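PDB 5EK5: IRMA from Escherichia coli CFT073, which is a secreted virulence-associated protein with a fibronectin-like fold that mimics an interleukin receptor. Local coordinates for the interface of chains A and B. Residues are numbered along the deposited sequence; one frame, centred on the assembly and turned at random. Chains: chain A/B, IRMA.

The interface of chains A and B. Residues chain A 123; chain B 91-92, 108, 111, 113.
A:Val123 reaches across to the other copy of IrmA, a fibronectin-like beta protein, and sets its forked side chain between B:Leu108 and B:Pro113. It follows strand 120-122 and is the last modelled residue of its chain, whose end lies between strand 89-99 and segment 108-113 of the partner. The whole interface is two-fold symmetric, so chain B returns the same contact, an exchange of C-terminal segments that suggests a dimer, although the crystal assembly alone does not prove one in solution.

From CB the valine divides at once. CG1 lies anti to the backbone N (chi1 171°) and points to the short 3-10 helix 108-110. There CG1 of A:Val123 meets CB of B:Leu108 at 3.7 Å. The backbone O of B:Leu108 lies 3.8 Å from CG1 of A:Val123. The leucine chain slants across the valine, bringing its CD1 methyl 4.2 Å from CG1 of A:Val123. CG2 goes the other way, to the pyrrolidine ring of B:Pro113. These side chains cross at about a right angle, and CG2 of A:Val123 comes within 3.7 Å of CG of B:Pro113. CB of B:Phe111 touches CG2 of A:Val123 more lightly, at 4.1 Å, while the phenylalanine ring points away from the valine and takes CD1 of B:Ile92 over the centre of one face.

Valine's branching at CB lets a short side chain touch two walls: leucine presents apolar CB and CD1, and proline a rigid ring. Toward strand 89-99, the backbone O of B:Ile92 lies 3.3 Å from O of A:Val123, two carbonyl oxygens of which neither can donate to the other. Glutamate suits its place by passing methylene CG of B:Glu91 3.8 Å from O of A:Val123, its extended chain carrying the carboxylate onward.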
loop_
_atom_site.group_PDB
_atom_site.type_symbol
_atom_site.label_atom_id
_atom_site.label_comp_id
_atom_site.label_asym_id
_atom_site.label_seq_id
_atom_site.Cartn_x
_atom_site.Cartn_y
_atom_site.Cartn_z
ATOM N N VAL A 123 3.245 -2.874 -15.378
ATOM C CA VAL A 123 3.515 -1.865 -16.395
ATOM C C VAL A 123 4.119 -2.491 -17.648
ATOM O O VAL A 123 3.512 -2.469 -18.720
ATOM C CB VAL A 123 4.461 -0.767 -15.865
ATOM C CG1 VAL A 123 4.900 0.147 -16.994
ATOM C CG2 VAL A 123 3.785 0.028 -14.758
ATOM N N GLU B 91 -2.940 -3.690 -15.885
ATOM C CA GLU B 91 -1.666 -3.327 -16.491
ATOM C C GLU B 91 -1.756 -1.967 -17.166
ATOM O O GLU B 91 -2.614 -1.740 -18.020
ATOM C CB GLU B 91 -1.219 -4.391 -17.495
ATOM C CG GLU B 91 0.028 -4.012 -18.274
ATOM C CD GLU B 91 0.683 -5.202 -18.948
ATOM O OE1 GLU B 91 1.061 -6.156 -18.236
ATOM O OE2 GLU B 91 0.820 -5.184 -20.188
ATOM N N ILE B 92 -0.865 -1.066 -16.771
ATOM C CA ILE B 92 -0.795 0.255 -17.373
ATOM C C ILE B 92 -0.120 0.133 -18.728
ATOM O O ILE B 92 1.029 -0.297 -18.815
ATOM C CB ILE B 92 -0.023 1.250 -16.490
ATOM C CG1 ILE B 92 -0.635 1.308 -15.090
ATOM C CG2 ILE B 92 -0.001 2.629 -17.136
ATOM C CD1 ILE B 92 0.158 2.141 -14.107
ATOM N N LEU B 108 6.276 5.403 -19.260
ATOM C CA LEU B 108 5.732 4.447 -18.303
ATOM C C LEU B 108 6.748 4.089 -17.219
ATOM O O LEU B 108 6.389 3.531 -16.182
ATOM C CB LEU B 108 5.262 3.182 -19.024
ATOM C CG LEU B 108 4.163 3.367 -20.075
ATOM C CD1 LEU B 108 3.537 2.032 -20.443
ATOM C CD2 LEU B 108 3.100 4.346 -19.594
ATOM N N PHE B 111 6.328 5.263 -13.463
ATOM C CA PHE B 111 5.490 4.550 -12.504
ATOM C C PHE B 111 6.248 3.541 -11.648
ATOM O O PHE B 111 7.134 2.834 -12.124
ATOM C CB PHE B 111 4.345 3.839 -13.227
ATOM C CG PHE B 111 3.282 4.768 -13.733
ATOM C CD1 PHE B 111 2.414 5.389 -12.849
ATOM C CD2 PHE B 111 3.142 5.014 -15.089
ATOM C CE1 PHE B 111 1.432 6.247 -13.308
ATOM C CE2 PHE B 111 2.160 5.870 -15.555
ATOM C CZ PHE B 111 1.305 6.487 -14.665
ATOM N N PRO B 113 4.718 0.710 -9.716
ATOM C CA PRO B 113 3.463 -0.003 -9.458
ATOM C C PRO B 113 3.548 -1.024 -8.328
ATOM O O PRO B 113 4.620 -1.552 -8.062
ATOM C CB PRO B 113 3.201 -0.711 -10.786
ATOM C CG PRO B 113 4.565 -1.008 -11.294
ATOM C CD PRO B 113 5.413 0.176 -10.901
#